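Local atomic coordinates of beta-N-acetylhexosaminidase (Thermotoga neapolitana, PDB entry 5BZA), a protein that probably hydrolyses terminal non-reducing N-acetyl-D-hexosamine residues from N-acetyl-beta-D-hexosaminides, as a thermostable glycoside hydrolase of family 3. Residues Ile156-Phe162 with Lys203-Ala209. Coordinates in Å, arbitrary orientation, origin at the centre of the assembly. Residue numbers count along the deposited sequence, not the author numbering.
Sequences IPCIKHF and KTAVMTA. With CD (cadmium ion), chain N.
Strands 156-160 and 205-208 are neighbouring parallel strands of the TIM-barrel-type domain, their axes 4.4 Å apart at closest approach and crossing at -29°; helix 192-198 lies in the connection between them, giving a beta-alpha-beta crossover. At the entry to the second strand, Lys-203 O lies 3.6 Å from Pro-157 CD, and Thr-204 (chi1 t) brings OG1 3.2 Å from Pro-157 O. Ala-205, paired with Cys-158, donates N to Pro-157 O (2.9 Å), and Ala-205 O accepts from Ile-159 N (3.0 Å). Val-206 pairs with Ile-159 on the face covered by Phe-198; its CG2 is 3.9 Å from Ile-159 CG1, and its CG1 is 3.6 Å from Phe-162 CB. Met-207, the residue most covered here, sends N to Ile-159 O (2.8 Å) and lays CB 3.7 Å from Cys-158 SG on the other face. A beta bulge then shifts the register by one: the Lys-160–His-161 peptide is cis, and Met-207 O receives Phe-162 N (2.8 Å). Thr-208 consequently pairs with Phe-162, and Ala-209 N closes the ladder on Phe-162 O (2.8 Å), its CB 3.5 Å from His-161 CB. The bulge sets Lys-160 and His-161 opposite Met-207 while backbone hydrogen bonds continue on both sides of it; His-161 ND1 is hydrogen-bonded to Asp-117 and its NE2 binds cadmium at 2.7 Å, with Asp-245 also at that metal site. Backbone pairing thus carries a metal-binding imidazole at the strand's C-terminal end.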
ATOM      1  N   ILE B 156     -15.433  -8.284  -6.697  1.00  8.25           N
ATOM      2  CA  ILE B 156     -16.590  -9.114  -6.252  1.00  9.34           C
ATOM      3  C   ILE B 156     -16.396  -9.687  -4.876  1.00  9.56           C
ATOM      4  O   ILE B 156     -15.500 -10.483  -4.669  1.00  7.92           O
ATOM      5  CB  ILE B 156     -16.858 -10.253  -7.211  1.00  8.66           C
ATOM      6  CG1 ILE B 156     -17.236  -9.640  -8.551  1.00  8.96           C
ATOM      7  CG2 ILE B 156     -18.041 -11.123  -6.718  1.00 11.65           C
ATOM      8  CD1 ILE B 156     -17.453 -10.658  -9.576  1.00 13.48           C
ATOM      9  N   PRO B 157     -17.277  -9.318  -3.937  1.00  9.22           N
ATOM     10  CA  PRO B 157     -17.168  -9.874  -2.586  1.00  8.88           C
ATOM     11  C   PRO B 157     -17.499 -11.352  -2.546  1.00  8.81           C
ATOM     12  O   PRO B 157     -18.203 -11.857  -3.417  1.00  8.99           O
ATOM     13  CB  PRO B 157     -18.180  -9.044  -1.781  1.00  6.97           C
ATOM     14  CG  PRO B 157     -19.198  -8.654  -2.776  1.00  6.66           C
ATOM     15  CD  PRO B 157     -18.458  -8.446  -4.084  1.00  9.23           C
ATOM     16  N   CYS B 158     -16.931 -12.034  -1.560  1.00  8.07           N
ATOM     17  CA  CYS B 158     -17.284 -13.420  -1.238  1.00 10.59           C
ATOM     18  C   CYS B 158     -17.666 -13.512   0.240  1.00 11.75           C
ATOM     19  O   CYS B 158     -16.817 -13.480   1.146  1.00  9.00           O
ATOM     20  CB  CYS B 158     -16.121 -14.366  -1.547  1.00 11.06           C
ATOM     21  SG  CYS B 158     -16.519 -16.113  -1.248  1.00 16.02           S
ATOM     22  N   ILE B 159     -18.956 -13.598   0.497  1.00 11.93           N
ATOM     23  CA  ILE B 159     -19.422 -13.593   1.871  1.00 12.52           C
ATOM     24  C   ILE B 159     -19.148 -14.957   2.507  1.00  7.91           C
ATOM     25  O   ILE B 159     -19.163 -15.954   1.848  1.00  9.08           O
ATOM     26  CB  ILE B 159     -20.923 -13.198   1.945  1.00  9.75           C
ATOM     27  CG1 ILE B 159     -21.797 -14.137   1.110  1.00 14.15           C
ATOM     28  CG2 ILE B 159     -21.090 -11.738   1.514  1.00  9.62           C
ATOM     29  CD1 ILE B 159     -23.270 -13.742   1.130  1.00  7.38           C
ATOM     30  N   LYS B 160     -18.880 -14.969   3.805  1.00 11.18           N
ATOM     31  CA  LYS B 160     -18.465 -16.178   4.512  1.00 12.68           C
ATOM     32  C   LYS B 160     -18.839 -16.050   5.993  1.00 12.11           C
ATOM     33  O   LYS B 160     -19.020 -14.931   6.478  1.00  9.11           O
ATOM     34  CB  LYS B 160     -16.942 -16.394   4.336  1.00 10.89           C
ATOM     35  CG  LYS B 160     -16.092 -15.296   4.965  1.00  8.64           C
ATOM     36  CD  LYS B 160     -14.628 -15.430   4.556  1.00 11.66           C
ATOM     37  CE  LYS B 160     -13.790 -14.313   5.147  1.00 10.58           C
ATOM     38  NZ  LYS B 160     -12.370 -14.436   4.767  1.00 10.35           N
ATOM     39  N   HIS B 161     -18.992 -17.174   6.711  1.00 11.52           N
ATOM     40  CA  HIS B 161     -18.986 -18.516   6.144  1.00 12.79           C
ATOM     41  C   HIS B 161     -20.372 -19.151   6.271  1.00 12.85           C
ATOM     42  O   HIS B 161     -20.831 -19.443   7.382  1.00 11.27           O
ATOM     43  CB  HIS B 161     -17.952 -19.425   6.844  1.00 14.14           C
ATOM     44  CG  HIS B 161     -16.657 -18.750   7.210  1.00 16.64           C
ATOM     45  ND1 HIS B 161     -16.545 -17.832   8.236  1.00 14.72           N
ATOM     46  CD2 HIS B 161     -15.411 -18.904   6.703  1.00 13.19           C
ATOM     47  CE1 HIS B 161     -15.291 -17.438   8.335  1.00 13.50           C
ATOM     48  NE2 HIS B 161     -14.591 -18.055   7.407  1.00 12.88           N
ATOM     49  N   PHE B 162     -21.007 -19.414   5.135  1.00 12.38           N
ATOM     50  CA  PHE B 162     -22.369 -19.923   5.113  1.00 13.67           C
ATOM     51  C   PHE B 162     -22.472 -21.314   5.785  1.00 11.43           C
ATOM     52  O   PHE B 162     -21.717 -22.221   5.421  1.00 12.02           O
ATOM     53  CB  PHE B 162     -22.848 -20.002   3.654  1.00 14.10           C
ATOM     54  CG  PHE B 162     -24.160 -20.708   3.495  1.00 12.50           C
ATOM     55  CD1 PHE B 162     -25.352 -20.012   3.626  1.00 12.87           C
ATOM     56  CD2 PHE B 162     -24.202 -22.070   3.276  1.00 13.17           C
ATOM     57  CE1 PHE B 162     -26.554 -20.665   3.518  1.00 15.16           C
ATOM     58  CE2 PHE B 162     -25.420 -22.740   3.193  1.00 14.62           C
ATOM     59  CZ  PHE B 162     -26.582 -22.036   3.302  1.00 15.10           C
ATOM     60  N   LYS B 203     -23.663  -8.574  -7.139  1.00 12.70           N
ATOM     61  CA  LYS B 203     -23.134  -9.871  -7.483  1.00 13.13           C
ATOM     62  C   LYS B 203     -22.188 -10.282  -6.375  1.00 15.51           C
ATOM     63  O   LYS B 203     -21.279  -9.501  -6.002  1.00 14.70           O
ATOM     64  CB  LYS B 203     -22.391  -9.849  -8.813  1.00 14.30           C
ATOM     65  CG  LYS B 203     -21.926 -11.236  -9.262  1.00 16.35           C
ATOM     66  CD  LYS B 203     -21.460 -11.222 -10.702  1.00 22.41           C
ATOM     67  CE  LYS B 203     -21.667 -12.588 -11.341  1.00 24.81           C
ATOM     68  NZ  LYS B 203     -22.188 -12.493 -12.735  1.00 27.87           N
ATOM     69  N   THR B 204     -22.333 -11.508  -5.878  1.00 14.18           N
ATOM     70  CA  THR B 204     -21.460 -11.961  -4.794  1.00 12.49           C
ATOM     71  C   THR B 204     -21.115 -13.441  -4.953  1.00 13.59           C
ATOM     72  O   THR B 204     -21.844 -14.179  -5.588  1.00 14.62           O
ATOM     73  CB  THR B 204     -22.121 -11.733  -3.372  1.00 10.73           C
ATOM     74  OG1 THR B 204     -21.197 -12.112  -2.343  1.00  8.94           O
ATOM     75  CG2 THR B 204     -23.393 -12.591  -3.167  1.00 11.40           C
ATOM     76  N   ALA B 205     -19.982 -13.883  -4.402  1.00 14.19           N
ATOM     77  CA  ALA B 205     -19.792 -15.334  -4.229  1.00 13.13           C
ATOM     78  C   ALA B 205     -20.138 -15.704  -2.770  1.00 12.16           C
ATOM     79  O   ALA B 205     -20.222 -14.842  -1.893  1.00  8.59           O
ATOM     80  CB  ALA B 205     -18.349 -15.783  -4.605  1.00 12.37           C
ATOM     81  N   VAL B 206     -20.351 -16.988  -2.519  1.00 12.01           N
ATOM     82  CA  VAL B 206     -20.598 -17.442  -1.147  1.00 12.78           C
ATOM     83  C   VAL B 206     -19.573 -18.514  -0.787  1.00 13.24           C
ATOM     84  O   VAL B 206     -19.404 -19.493  -1.528  1.00 12.40           O
ATOM     85  CB  VAL B 206     -22.011 -18.035  -0.961  1.00  8.26           C
ATOM     86  CG1 VAL B 206     -22.142 -18.629   0.455  1.00 10.78           C
ATOM     87  CG2 VAL B 206     -23.057 -16.986  -1.209  1.00  8.86           C
ATOM     88  N   MET B 207     -18.904 -18.337   0.350  1.00 10.63           N
ATOM     89  CA  MET B 207     -18.019 -19.386   0.871  1.00 12.23           C
ATOM     90  C   MET B 207     -18.698 -20.205   2.000  1.00 10.50           C
ATOM     91  O   MET B 207     -19.317 -19.642   2.883  1.00 11.66           O
ATOM     92  CB  MET B 207     -16.696 -18.771   1.367  1.00  9.60           C
ATOM     93  CG  MET B 207     -15.629 -19.831   1.628  1.00 10.61           C
ATOM     94  SD  MET B 207     -14.062 -19.226   2.373  1.00 10.40           S
ATOM     95  CE  MET B 207     -13.357 -18.269   1.005  1.00  8.04           C
ATOM     96  N   THR B 208     -18.569 -21.526   1.968  1.00 13.15           N
ATOM     97  CA  THR B 208     -19.211 -22.414   2.976  1.00 12.10           C
ATOM     98  C   THR B 208     -18.377 -22.555   4.218  1.00 10.05           C
ATOM     99  O   THR B 208     -17.172 -22.305   4.176  1.00 12.89           O
ATOM    100  CB  THR B 208     -19.483 -23.826   2.426  1.00 10.18           C
ATOM    101  OG1 THR B 208     -18.239 -24.467   2.117  1.00 12.33           O
ATOM    102  CG2 THR B 208     -20.349 -23.741   1.177  1.00 11.58           C
ATOM    103  N   ALA B 209     -19.021 -22.868   5.337  1.00  8.28           N
ATOM    104  CA  ALA B 209     -18.297 -23.155   6.557  1.00 10.40           C
ATOM    105  C   ALA B 209     -18.054 -24.636   6.737  1.00 10.75           C
ATOM    106  O   ALA B 209     -18.998 -25.439   6.612  1.00 12.06           O
ATOM    107  CB  ALA B 209     -19.044 -22.605   7.742  1.00 10.53           C
TER
HETATM  108 CD    CD N 502     -12.124 -19.163   7.133  1.00 48.17          CD